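Local coordinates for protein xylulokinase (Brucella ovis, PDB 5VM1) that probably phosphorylates D-xylulose to D-xylulose 5-phosphate at the expense of ATP, as a sugar kinase of the FGGY family, at residues H36-D40 against Q55-A59; R98-P102 against E148-R154; A246-M251 against F431-G436; L322-L326 against R367-Q372; A414-N420 against Q467-Y473. All coordinates share one frame. Residue numbers count along the deposited sequence, not the author numbering.

Contact 1 of 5, residues H36-D40 against Q55-A59; sequences HGELD and QWIKA
Leu39 lays its side chain over the Gln55-Ala59 turn of helix 53-70, with CD1 3.7 Å from Trp56 CD1 and CD2 3.7 Å from Gln55 O. Residues 36-38 end the edge strand 31-38 in extended conformation (Gly37 phi/psi -127/126), Leu39 and Asp40 continue extended, and 55-59 is helical throughout. The register is set by Gly37 and Ala59, whose CA atoms are 4.3 Å apart. Gly37 CA lies 3.7 Å from Ala59 O, and a CB on Gly37 would point at the helix and fall 2.2 Å from that oxygen, so this approach needs glycine. Ala59 CB points toward the strand, 3.6 Å from Glu38 O and 4.1 Å from Leu39 CD2. Leu39 has chi1 -81° and chi2 173° (mt); Trp56 has chi1 -61° and gives NE1 to Gln51. Helix covering sheet is the actin-like alpha/beta pattern of the N-terminal FGGY domain. No hydrogen bond crosses, so small residues and apolar fit hold strand and helix together.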
# COMPACT_ATOMS: atom_id res chain seq x y z
N HIS A 36 -13.78 6.76 13.06
CA HIS A 36 -13.65 5.46 12.41
C HIS A 36 -15.02 4.85 12.20
O HIS A 36 -15.90 4.94 13.07
CB HIS A 36 -12.78 4.51 13.25
CG HIS A 36 -12.24 3.35 12.49
ND1 HIS A 36 -12.79 2.09 12.56
CD2 HIS A 36 -11.20 3.26 11.63
CE1 HIS A 36 -12.12 1.27 11.78
NE2 HIS A 36 -11.14 1.95 11.20
N GLY A 37 -15.19 4.17 11.07
CA GLY A 37 -16.36 3.38 10.80
C GLY A 37 -15.92 1.99 10.41
O GLY A 37 -15.08 1.84 9.52
N GLU A 38 -16.43 0.97 11.09
CA GLU A 38 -15.95 -0.39 10.91
C GLU A 38 -16.44 -1.02 9.61
O GLU A 38 -17.50 -0.66 9.08
CB GLU A 38 -16.38 -1.28 12.06
CG GLU A 38 -15.69 -0.99 13.35
CD GLU A 38 -15.95 -2.08 14.36
OE1 GLU A 38 -15.07 -2.31 15.21
OE2 GLU A 38 -17.02 -2.71 14.29
N LEU A 39 -15.64 -1.94 9.09
CA LEU A 39 -15.96 -2.69 7.89
C LEU A 39 -15.68 -4.16 8.13
O LEU A 39 -14.73 -4.52 8.83
CB LEU A 39 -15.15 -2.23 6.68
CG LEU A 39 -15.63 -1.00 5.96
CD1 LEU A 39 -14.59 -0.60 4.91
CD2 LEU A 39 -17.02 -1.26 5.37
N ASP A 40 -16.49 -5.00 7.50
CA ASP A 40 -16.33 -6.44 7.55
C ASP A 40 -15.85 -6.90 6.19
O ASP A 40 -15.95 -6.17 5.20
CB ASP A 40 -17.64 -7.13 7.92
CG ASP A 40 -17.72 -7.42 9.37
OD1 ASP A 40 -16.65 -7.59 9.97
OD2 ASP A 40 -18.85 -7.49 9.91
N GLN A 55 -21.64 -0.98 2.33
CA GLN A 55 -21.05 -0.94 3.66
C GLN A 55 -20.02 0.17 3.77
O GLN A 55 -19.95 0.86 4.79
CB GLN A 55 -20.42 -2.29 4.01
CG GLN A 55 -21.03 -2.96 5.23
CD GLN A 55 -22.49 -3.32 5.02
OE1 GLN A 55 -22.87 -3.85 3.97
NE2 GLN A 55 -23.32 -3.05 6.03
N TRP A 56 -19.26 0.40 2.69
CA TRP A 56 -18.33 1.53 2.64
C TRP A 56 -19.04 2.85 2.95
O TRP A 56 -18.57 3.64 3.77
CB TRP A 56 -17.69 1.64 1.26
CG TRP A 56 -16.89 0.47 0.83
CD1 TRP A 56 -16.36 -0.50 1.63
CD2 TRP A 56 -16.53 0.13 -0.52
NE1 TRP A 56 -15.69 -1.43 0.86
CE2 TRP A 56 -15.78 -1.07 -0.46
CE3 TRP A 56 -16.77 0.71 -1.77
CZ2 TRP A 56 -15.27 -1.68 -1.61
CZ3 TRP A 56 -16.27 0.09 -2.91
CH2 TRP A 56 -15.53 -1.09 -2.82
N ILE A 57 -20.19 3.08 2.31
CA ILE A 57 -20.91 4.33 2.52
C ILE A 57 -21.47 4.44 3.94
O ILE A 57 -21.40 5.50 4.57
CB ILE A 57 -21.98 4.49 1.42
CG1 ILE A 57 -21.27 4.54 0.06
CG2 ILE A 57 -22.83 5.72 1.66
CD1 ILE A 57 -22.19 4.85 -1.11
N LYS A 58 -22.05 3.36 4.48
CA LYS A 58 -22.53 3.42 5.85
C LYS A 58 -21.38 3.70 6.82
O LYS A 58 -21.53 4.45 7.79
CB LYS A 58 -23.28 2.13 6.24
N ALA A 59 -20.22 3.09 6.57
CA ALA A 59 -19.06 3.32 7.44
C ALA A 59 -18.56 4.75 7.31
O ALA A 59 -18.22 5.40 8.31
CB ALA A 59 -17.95 2.32 7.09

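Contact 2 of 5, residues R98-P102 against E148-R154; sequences RVLRP and EADIFAR
A bidentate salt bridge and an apolar patch fasten a loop of the N-terminal FGGY domain to the short helix 149-153. Segment 98-102 follows strand 91-93 and has no regular structure: Val99 is extended, Leu100 turns to phi/psi -79/-33, and Arg101 opens out again at -158/158. Glu148, at the N-cap position of the helix, has left helical angles (-130/63) after helix 137-147. The CA atoms of Leu100 and Ile151, 6.2 Å apart, mark the closest backbone approach.

In the apolar patch, Leu100 (mt) points at the helix, its CB 3.8 Å from Ile151 CG2. Ile151 (mt) also brings CD1 to 4.0 Å from Arg101 CB, and Leu92 of strand 91-93 touches Leu100, Arg101 and Ile151. Leu100 makes van der Waals contact with polar groups too: its CD1 is 3.7 Å from Ile151 O, and its CD2 sits over one face of the Arg154 guanidinium, 3.3 Å from Arg154 NH1.

The charged contact runs along the guanidinium edge. With chi1 73° and chi2 170°, Arg101 reaches the carboxylate of Glu148 (chi1 -54°, chi2 -171°), tying loop to helix start at the protein surface, away from the predicted active and substrate-binding sites. Arg101 NH1 has further partners in Pro102 O, at 2.8 Å, and Glu50. Arg101 NE donates to Glu148 OE2 at 2.6 Å (164°), and Arg101 NH2 to Glu148 OE1 at 2.9 Å (172°).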
# COMPACT_ATOMS: atom_id res chain seq x y z
N ARG A 98 -25.88 0.92 -10.40
CA ARG A 98 -26.13 -0.09 -9.38
C ARG A 98 -24.97 -1.09 -9.30
O ARG A 98 -24.36 -1.46 -10.32
CB ARG A 98 -27.43 -0.84 -9.68
CG ARG A 98 -28.68 -0.07 -9.37
CD ARG A 98 -29.92 -0.93 -9.49
NE ARG A 98 -30.69 -0.66 -10.71
CZ ARG A 98 -30.79 -1.50 -11.74
NH1 ARG A 98 -30.20 -2.69 -11.70
NH2 ARG A 98 -31.51 -1.17 -12.80
N VAL A 99 -24.70 -1.57 -8.09
CA VAL A 99 -23.58 -2.48 -7.86
C VAL A 99 -24.01 -3.85 -8.33
O VAL A 99 -24.99 -4.40 -7.82
CB VAL A 99 -23.17 -2.51 -6.39
CG1 VAL A 99 -22.13 -3.59 -6.17
CG2 VAL A 99 -22.59 -1.16 -5.98
N LEU A 100 -23.29 -4.40 -9.30
CA LEU A 100 -23.69 -5.66 -9.89
C LEU A 100 -23.31 -6.83 -9.01
O LEU A 100 -24.01 -7.86 -8.98
CB LEU A 100 -23.05 -5.80 -11.27
CG LEU A 100 -23.64 -4.94 -12.38
CD1 LEU A 100 -22.61 -4.73 -13.46
CD2 LEU A 100 -24.86 -5.61 -12.94
N ARG A 101 -22.21 -6.72 -8.30
CA ARG A 101 -21.74 -7.79 -7.44
C ARG A 101 -20.83 -7.17 -6.40
O ARG A 101 -20.31 -6.06 -6.62
CB ARG A 101 -21.00 -8.86 -8.24
CG ARG A 101 -19.65 -8.38 -8.67
CD ARG A 101 -18.82 -9.47 -9.24
NE ARG A 101 -19.04 -10.79 -8.65
CZ ARG A 101 -18.73 -11.17 -7.41
NH1 ARG A 101 -18.20 -10.34 -6.52
NH2 ARG A 101 -18.94 -12.42 -7.08
N PRO A 102 -20.63 -7.82 -5.26
CA PRO A 102 -19.71 -7.25 -4.27
C PRO A 102 -18.33 -7.00 -4.86
O PRO A 102 -17.89 -7.68 -5.79
CB PRO A 102 -19.68 -8.30 -3.15
CG PRO A 102 -20.51 -9.43 -3.63
CD PRO A 102 -21.39 -8.94 -4.71
N GLU A 148 -19.30 -15.41 -14.16
CA GLU A 148 -20.50 -14.63 -13.89
C GLU A 148 -20.84 -13.78 -15.12
O GLU A 148 -20.86 -12.55 -15.07
CB GLU A 148 -20.35 -13.75 -12.67
CG GLU A 148 -19.93 -14.47 -11.43
CD GLU A 148 -20.02 -13.55 -10.24
OE1 GLU A 148 -20.17 -14.04 -9.10
OE2 GLU A 148 -19.98 -12.33 -10.48
N ALA A 149 -21.14 -14.46 -16.24
CA ALA A 149 -21.28 -13.79 -17.52
C ALA A 149 -22.49 -12.84 -17.58
O ALA A 149 -22.44 -11.84 -18.30
CB ALA A 149 -21.36 -14.83 -18.64
N ASP A 150 -23.57 -13.15 -16.85
CA ASP A 150 -24.72 -12.24 -16.81
C ASP A 150 -24.35 -10.89 -16.20
O ASP A 150 -24.83 -9.84 -16.65
CB ASP A 150 -25.90 -12.86 -16.05
CG ASP A 150 -25.55 -13.31 -14.62
OD1 ASP A 150 -24.36 -13.31 -14.21
OD2 ASP A 150 -26.51 -13.69 -13.91
N ILE A 151 -23.53 -10.90 -15.15
CA ILE A 151 -23.01 -9.68 -14.56
C ILE A 151 -22.04 -8.96 -15.49
O ILE A 151 -21.97 -7.73 -15.48
CB ILE A 151 -22.39 -10.04 -13.20
CG1 ILE A 151 -23.54 -10.48 -12.28
CG2 ILE A 151 -21.46 -8.92 -12.68
CD1 ILE A 151 -23.14 -10.89 -10.92
N PHE A 152 -21.26 -9.70 -16.28
CA PHE A 152 -20.28 -9.05 -17.14
C PHE A 152 -20.97 -8.28 -18.26
O PHE A 152 -20.52 -7.19 -18.64
CB PHE A 152 -19.31 -10.10 -17.68
CG PHE A 152 -18.13 -9.51 -18.39
CD1 PHE A 152 -17.06 -8.96 -17.65
CD2 PHE A 152 -18.06 -9.51 -19.77
CE1 PHE A 152 -15.95 -8.41 -18.31
CE2 PHE A 152 -16.97 -8.97 -20.43
CZ PHE A 152 -15.91 -8.41 -19.71
N ALA A 153 -22.07 -8.81 -18.79
CA ALA A 153 -22.79 -8.17 -19.89
C ALA A 153 -23.39 -6.84 -19.51
O ALA A 153 -23.59 -6.00 -20.39
CB ALA A 153 -23.90 -9.10 -20.40
N ARG A 154 -23.65 -6.62 -18.22
CA ARG A 154 -24.29 -5.41 -17.71
C ARG A 154 -23.31 -4.38 -17.18
O ARG A 154 -23.74 -3.32 -16.74
CB ARG A 154 -25.29 -5.77 -16.60
CG ARG A 154 -26.40 -6.68 -17.05
CD ARG A 154 -27.50 -6.67 -16.03
NE ARG A 154 -27.34 -7.72 -15.03
CZ ARG A 154 -27.61 -7.58 -13.74
NH1 ARG A 154 -28.04 -6.41 -13.27
NH2 ARG A 154 -27.45 -8.62 -12.92

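Contact 3 of 5, residues A246-M251 against F431-G436; sequences ASACGM and FGAAFG
This is a buried, glycine-mediated contact between the two domains of the FGGY kinase: helix 243-251 of the N-terminal family region meets the start of helix 433-446 of the C-terminal one. The backbones come very close, with CA-CA distances of 3.9 Å for Ser247-Ala433 and 3.7 Å for Gly250-Gly436. Residues 246-250 are regularly helical; Phe431 (-117/33) and Gly432 (-94/-152, the N-cap position) lead into the helix at Ala433.

The glycines permit this proximity. A CB on Gly436 would fall 1.9 Å from Ala246 O, and one on Gly250 2.4 Å from Gly432 O and 2.6 Å from Phe431 O. With no CB in the way, Gly436 CA makes a CA-H...O contact with Ala246 O (3.4 Å, 173° at H), and Gly250 CA a more bent one with Phe431 O (3.5 Å, 122°). No conventional hydrogen bond crosses. Side chains contribute at the margins: Ala246 CB is 4.1 Å from Ala433 CB, and Phe435, with chi1 -180°, brings CD2 at its ring edge to 3.5 Å from Gly250 O.

Asp243, the predicted proton acceptor, begins the first helix, and its side chain is about 4 Å from that of Ala433. Ala433 also touches Asp14 of strand 9-15 and Ser84 of strand 78-85, while Ala434 and Phe435 pack on Leu23 of strand 19-26, so the second helix starts against the N-terminal sheet.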
# COMPACT_ATOMS: atom_id res chain seq x y z
N ALA A 246 -1.07 7.21 -1.04
CA ALA A 246 -1.64 8.13 -0.05
C ALA A 246 -0.78 8.19 1.19
O ALA A 246 -0.44 9.27 1.68
CB ALA A 246 -3.04 7.68 0.34
N SER A 247 -0.39 7.02 1.69
CA SER A 247 0.46 6.92 2.87
C SER A 247 1.76 7.68 2.66
O SER A 247 2.20 8.43 3.54
CB SER A 247 0.72 5.44 3.14
OG SER A 247 1.00 5.21 4.49
N ALA A 248 2.36 7.52 1.47
CA ALA A 248 3.61 8.21 1.14
C ALA A 248 3.45 9.73 1.12
O ALA A 248 4.35 10.45 1.55
CB ALA A 248 4.14 7.71 -0.20
N CYS A 249 2.30 10.22 0.63
CA CYS A 249 2.02 11.66 0.72
C CYS A 249 1.89 12.10 2.16
O CYS A 249 2.33 13.20 2.51
CB CYS A 249 0.73 12.02 -0.02
SG CYS A 249 0.83 11.99 -1.81
N GLY A 250 1.31 11.27 3.02
CA GLY A 250 1.27 11.60 4.43
C GLY A 250 2.64 11.63 5.07
O GLY A 250 2.88 12.39 6.01
N MET A 251 3.56 10.81 4.57
CA MET A 251 4.89 10.68 5.14
C MET A 251 5.91 11.63 4.54
O MET A 251 7.02 11.73 5.09
CB MET A 251 5.40 9.27 4.93
CG MET A 251 6.45 8.89 5.94
SD MET A 251 5.55 8.07 7.24
CE MET A 251 4.86 6.77 6.17
N PHE A 431 0.41 9.86 10.24
CA PHE A 431 0.98 10.36 9.00
C PHE A 431 0.80 9.33 7.90
O PHE A 431 1.63 9.19 7.01
CB PHE A 431 2.46 10.72 9.19
CG PHE A 431 2.71 11.67 10.34
CD1 PHE A 431 2.22 12.98 10.29
CD2 PHE A 431 3.40 11.27 11.45
CE1 PHE A 431 2.43 13.87 11.32
CE2 PHE A 431 3.63 12.17 12.51
CZ PHE A 431 3.14 13.47 12.44
N GLY A 432 -0.31 8.59 7.99
CA GLY A 432 -0.64 7.51 7.09
C GLY A 432 -1.53 7.93 5.94
O GLY A 432 -1.52 9.09 5.49
N ALA A 433 -2.31 6.95 5.45
CA ALA A 433 -3.15 7.15 4.28
C ALA A 433 -4.18 8.26 4.50
O ALA A 433 -4.37 9.13 3.63
CB ALA A 433 -3.86 5.84 3.94
N ALA A 434 -4.83 8.29 5.67
CA ALA A 434 -5.84 9.32 5.90
C ALA A 434 -5.21 10.70 5.99
O ALA A 434 -5.83 11.69 5.60
CB ALA A 434 -6.65 9.01 7.16
N PHE A 435 -4.00 10.80 6.52
CA PHE A 435 -3.37 12.11 6.54
C PHE A 435 -2.92 12.53 5.14
O PHE A 435 -3.04 13.71 4.78
CB PHE A 435 -2.21 12.12 7.53
CG PHE A 435 -1.51 13.41 7.62
CD1 PHE A 435 -2.18 14.53 8.09
CD2 PHE A 435 -0.17 13.52 7.30
CE1 PHE A 435 -1.52 15.75 8.19
CE2 PHE A 435 0.49 14.73 7.40
CZ PHE A 435 -0.19 15.84 7.85
N GLY A 436 -2.42 11.59 4.34
CA GLY A 436 -2.09 11.92 2.96
C GLY A 436 -3.31 12.35 2.17
O GLY A 436 -3.25 13.26 1.34

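Contact 4 of 5, residues L322-L326 against R367-Q372; sequences LDREL and RSALTQ
Arg367 and Glu325 form a salt bridge between two steeply crossed helices of the C-terminal FGGY domain, 319-326 and 367-390. Arg367 NE donates to Glu325 OE1 at 3.1 Å (168°), while the second bond, Arg367 NH2 to Glu325 OE2 at 3.4 Å, is weak. Glu325 is extended (chi1 178°, chi2 -179°); Arg367 is tt before turning at chi3 64°.

A water joins the same carboxylate to both helices. It donates to Glu325 OE1 (3.0 Å) and to Leu322 O (2.9 Å), and accepts from Thr371 OG1 (2.9 Å).

Both segments are helical throughout. Their axes approach to 9.4 Å with a signed crossing angle of -105°, and the nearest CA pairs are Leu326-Ser368 (5.6 Å) and Leu322-Thr371 (6.6 Å). Thus residues about one turn apart on each helix pair up at the crossing. Tyr311 of helix 305-315 closes one flank, touching Leu322 and Thr371; Tyr410 of helix 409-419 touches Leu326.

Leu322 (mt) sets CD2 3.8 Å from both Arg367 CD and Thr371 OG1. Leu326 (tp) fills the crossing: its CD2 is 4.0 Å from Thr371 CG2, and its CD1 lies 3.8 Å from Gln372 CB and 3.3 Å from Ser368 OG.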
# COMPACT_ATOMS: atom_id res chain seq x y z
N LEU A 322 8.76 -11.38 23.00
CA LEU A 322 9.97 -11.81 22.31
C LEU A 322 10.90 -10.61 22.07
O LEU A 322 12.09 -10.69 22.37
CB LEU A 322 9.59 -12.50 20.99
CG LEU A 322 8.83 -13.82 21.19
CD1 LEU A 322 8.50 -14.52 19.87
CD2 LEU A 322 9.60 -14.78 22.11
N ASP A 323 10.34 -9.47 21.64
CA ASP A 323 11.12 -8.26 21.47
C ASP A 323 11.68 -7.78 22.82
O ASP A 323 12.86 -7.39 22.91
CB ASP A 323 10.26 -7.17 20.81
CG ASP A 323 11.00 -5.84 20.65
OD1 ASP A 323 11.89 -5.77 19.78
OD2 ASP A 323 10.69 -4.87 21.38
N ARG A 324 10.87 -7.84 23.88
CA ARG A 324 11.37 -7.49 25.21
C ARG A 324 12.46 -8.45 25.68
O ARG A 324 13.42 -8.04 26.33
CB ARG A 324 10.22 -7.43 26.21
CG ARG A 324 10.52 -6.57 27.42
CD ARG A 324 9.48 -6.78 28.54
NE ARG A 324 9.08 -8.18 28.64
CZ ARG A 324 9.69 -9.08 29.39
NH1 ARG A 324 10.73 -8.74 30.15
NH2 ARG A 324 9.26 -10.34 29.40
N GLU A 325 12.35 -9.75 25.35
CA GLU A 325 13.37 -10.71 25.77
C GLU A 325 14.68 -10.49 25.03
O GLU A 325 15.75 -10.59 25.63
CB GLU A 325 12.86 -12.14 25.58
CG GLU A 325 13.87 -13.25 25.95
CD GLU A 325 13.31 -14.65 25.71
OE1 GLU A 325 12.58 -14.85 24.72
OE2 GLU A 325 13.56 -15.55 26.54
N LEU A 326 14.62 -10.18 23.73
CA LEU A 326 15.83 -9.99 22.94
C LEU A 326 16.58 -8.73 23.34
O LEU A 326 17.82 -8.73 23.43
CB LEU A 326 15.46 -9.94 21.47
CG LEU A 326 16.59 -9.91 20.46
CD1 LEU A 326 17.50 -11.12 20.64
CD2 LEU A 326 15.99 -9.87 19.06
N ARG A 367 15.38 -19.68 22.62
CA ARG A 367 14.27 -18.97 22.00
C ARG A 367 14.67 -17.59 21.50
O ARG A 367 14.24 -17.18 20.42
CB ARG A 367 13.10 -18.84 22.96
CG ARG A 367 11.93 -18.17 22.31
CD ARG A 367 10.73 -18.20 23.19
NE ARG A 367 10.90 -17.45 24.43
CZ ARG A 367 10.27 -17.75 25.56
NH1 ARG A 367 9.43 -18.79 25.59
NH2 ARG A 367 10.47 -17.02 26.64
N SER A 368 15.43 -16.85 22.31
CA SER A 368 15.86 -15.51 21.92
C SER A 368 16.77 -15.53 20.69
O SER A 368 16.73 -14.61 19.86
CB SER A 368 16.56 -14.83 23.10
OG SER A 368 17.40 -13.77 22.66
N ALA A 369 17.60 -16.56 20.56
CA ALA A 369 18.47 -16.60 19.39
C ALA A 369 17.65 -16.78 18.12
O ALA A 369 17.99 -16.23 17.08
CB ALA A 369 19.51 -17.71 19.52
N LEU A 370 16.54 -17.52 18.20
CA LEU A 370 15.73 -17.72 17.01
C LEU A 370 14.89 -16.49 16.71
O LEU A 370 14.75 -16.11 15.54
CB LEU A 370 14.85 -18.96 17.16
CG LEU A 370 15.47 -20.22 16.57
CD1 LEU A 370 16.75 -20.55 17.25
CD2 LEU A 370 14.50 -21.35 16.73
N THR A 371 14.34 -15.84 17.74
CA THR A 371 13.76 -14.50 17.58
C THR A 371 14.71 -13.57 16.83
O THR A 371 14.32 -12.94 15.84
CB THR A 371 13.41 -13.91 18.95
OG1 THR A 371 12.38 -14.68 19.56
CG2 THR A 371 12.96 -12.44 18.84
N GLN A 372 15.98 -13.50 17.28
CA GLN A 372 16.98 -12.67 16.61
C GLN A 372 17.13 -13.03 15.13
O GLN A 372 17.17 -12.14 14.27
CB GLN A 372 18.31 -12.82 17.32
CG GLN A 372 19.40 -11.91 16.86
CD GLN A 372 20.70 -12.28 17.55
OE1 GLN A 372 20.74 -12.49 18.77
NE2 GLN A 372 21.76 -12.41 16.77
O HOH W 1 12.94 -13.45 22.13

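Contact 5 of 5, residues A414-N420 against Q467-Y473; sequences AIATALN and QALLSAY
Residues 414-419 form the last turns of helix 409-419, and Asn420 leaves it with positive phi (52/44). Opposite, 467-469 lead through Leu469, at the N-cap position (-99/7), into helix 470-488. The closest CA pairs are Thr417-Leu470 (5.7 Å) and Ala418-Tyr473 (5.8 Å), so the end of one helix faces the first turn of the other. No hydrogen bond links the two segments.

Thr417 (chi1 -59°) points at the partner and is central. Its CG2 stands over one face of the Tyr473 ring, 4.1 Å from the centroid and 28° off the normal, a CH-pi contact; the same CG2 is 3.7 Å from Leu469 O. Thr417 OG1 instead bonds to Glu466 N and Lys413 O. Tyr473, with chi1 at -100° and chi2 at 71°, lies along the first helix: its CD2 is 3.8 Å from Ala418 CB and its OH 3.3 Å from Ala414 CB. The alanines leave room for the ring. Leu470 (mt) places CD2 3.2 Å from Thr417 O and CD1 3.5 Å from Asn420 OD1.

The contact packs the last helix, 470-488, on helix 409-419 in the C-terminal half of the fold. Helix 409-419 turns Ile415 to Ala379 and Ile382 of helix 367-390 and to Ile423 of strand 423-426, while Tyr473 also touches Glu376 of helix 367-390 and Leu330 in a loop.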
# COMPACT_ATOMS: atom_id res chain seq x y z
N ALA A 414 18.67 -3.53 13.43
CA ALA A 414 19.02 -4.60 12.50
C ALA A 414 18.85 -4.16 11.05
O ALA A 414 19.72 -4.43 10.22
CB ALA A 414 18.17 -5.83 12.79
N ILE A 415 17.75 -3.47 10.72
CA ILE A 415 17.51 -3.05 9.34
C ILE A 415 18.53 -1.98 8.91
O ILE A 415 19.05 -2.02 7.79
CB ILE A 415 16.06 -2.56 9.18
CG1 ILE A 415 15.10 -3.71 9.51
CG2 ILE A 415 15.81 -2.08 7.77
CD1 ILE A 415 13.64 -3.29 9.70
N ALA A 416 18.85 -1.04 9.80
CA ALA A 416 19.85 -0.02 9.48
C ALA A 416 21.22 -0.65 9.27
O ALA A 416 21.96 -0.26 8.35
CB ALA A 416 19.92 1.04 10.58
N THR A 417 21.60 -1.59 10.12
CA THR A 417 22.91 -2.18 9.93
C THR A 417 22.95 -3.09 8.71
O THR A 417 23.99 -3.19 8.03
CB THR A 417 23.33 -2.88 11.22
OG1 THR A 417 23.35 -1.90 12.27
CG2 THR A 417 24.71 -3.57 11.07
N ALA A 418 21.83 -3.73 8.37
CA ALA A 418 21.82 -4.57 7.18
C ALA A 418 21.92 -3.74 5.90
O ALA A 418 22.55 -4.17 4.94
CB ALA A 418 20.57 -5.46 7.19
N LEU A 419 21.30 -2.55 5.88
CA LEU A 419 21.31 -1.67 4.71
C LEU A 419 22.45 -0.67 4.72
O LEU A 419 22.80 -0.13 3.67
CB LEU A 419 20.02 -0.85 4.64
CG LEU A 419 18.69 -1.61 4.74
CD1 LEU A 419 17.57 -0.63 4.71
CD2 LEU A 419 18.51 -2.64 3.63
N ASN A 420 23.05 -0.43 5.89
CA ASN A 420 23.97 0.69 6.10
C ASN A 420 23.35 2.01 5.64
O ASN A 420 24.00 2.83 4.98
CB ASN A 420 25.31 0.47 5.42
CG ASN A 420 26.41 1.29 6.05
OD1 ASN A 420 26.27 1.75 7.19
ND2 ASN A 420 27.49 1.52 5.32
N GLN A 467 28.28 0.48 13.19
CA GLN A 467 29.47 0.32 12.37
C GLN A 467 30.22 -0.96 12.74
O GLN A 467 30.71 -1.67 11.86
CB GLN A 467 30.38 1.56 12.53
CG GLN A 467 30.76 2.31 11.22
CD GLN A 467 29.55 2.90 10.46
OE1 GLN A 467 28.52 3.28 11.06
NE2 GLN A 467 29.67 2.96 9.13
N ALA A 468 30.23 -1.30 14.03
CA ALA A 468 30.96 -2.49 14.48
C ALA A 468 30.35 -3.77 13.94
O ALA A 468 31.07 -4.76 13.75
CB ALA A 468 31.00 -2.54 16.00
N LEU A 469 29.05 -3.81 13.72
CA LEU A 469 28.39 -5.01 13.24
C LEU A 469 28.12 -5.01 11.73
O LEU A 469 27.49 -5.96 11.24
CB LEU A 469 27.11 -5.24 14.04
CG LEU A 469 27.42 -5.54 15.52
CD1 LEU A 469 26.15 -5.75 16.32
CD2 LEU A 469 28.31 -6.78 15.61
N LEU A 470 28.62 -4.01 10.98
CA LEU A 470 28.36 -3.95 9.54
C LEU A 470 28.96 -5.14 8.81
O LEU A 470 28.33 -5.69 7.89
CB LEU A 470 28.94 -2.67 8.93
CG LEU A 470 28.09 -1.43 9.04
CD1 LEU A 470 28.85 -0.29 8.42
CD2 LEU A 470 26.70 -1.61 8.41
N SER A 471 30.17 -5.53 9.19
CA SER A 471 30.83 -6.64 8.53
C SER A 471 30.15 -7.96 8.86
O SER A 471 29.88 -8.77 7.97
CB SER A 471 32.31 -6.67 8.94
OG SER A 471 32.98 -7.74 8.31
N ALA A 472 29.83 -8.18 10.14
CA ALA A 472 29.15 -9.41 10.52
C ALA A 472 27.79 -9.52 9.85
O ALA A 472 27.38 -10.62 9.45
CB ALA A 472 29.03 -9.51 12.04
N TYR A 473 27.09 -8.39 9.67
CA TYR A 473 25.81 -8.44 8.97
C TYR A 473 25.97 -8.76 7.49
O TYR A 473 25.11 -9.44 6.93
CB TYR A 473 25.04 -7.12 9.16
CG TYR A 473 23.97 -7.17 10.22
CD1 TYR A 473 24.30 -7.23 11.58
CD2 TYR A 473 22.62 -7.22 9.87
CE1 TYR A 473 23.32 -7.30 12.56
CE2 TYR A 473 21.62 -7.30 10.86
CZ TYR A 473 21.99 -7.33 12.20
OH TYR A 473 21.02 -7.42 13.17

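Contact 3 bridges the two domains beside the predicted proton acceptor Asp243 and Asp14, a site predicted to matter for activity: the side chain of Ala433 is about 3 Å from that of Asp14 and about 4 Å from that of Asp243. Contacts 1 and 2 belong to the N-terminal domain, their centres 23 Å apart; in contact 1 the side chain of Leu39 is still about 9 Å from that of Asp14, whereas contact 2 is remote, its centre 33 Å from that of contact 3. Contacts 4 and 5 have centres 18 Å apart; helix 367-390 supplies one side of contact 4 and packs against contact 5 through Ile415 and Tyr473. Contacts 2 and 5, 53 Å between centres, lie on opposite sides of the chain's centre.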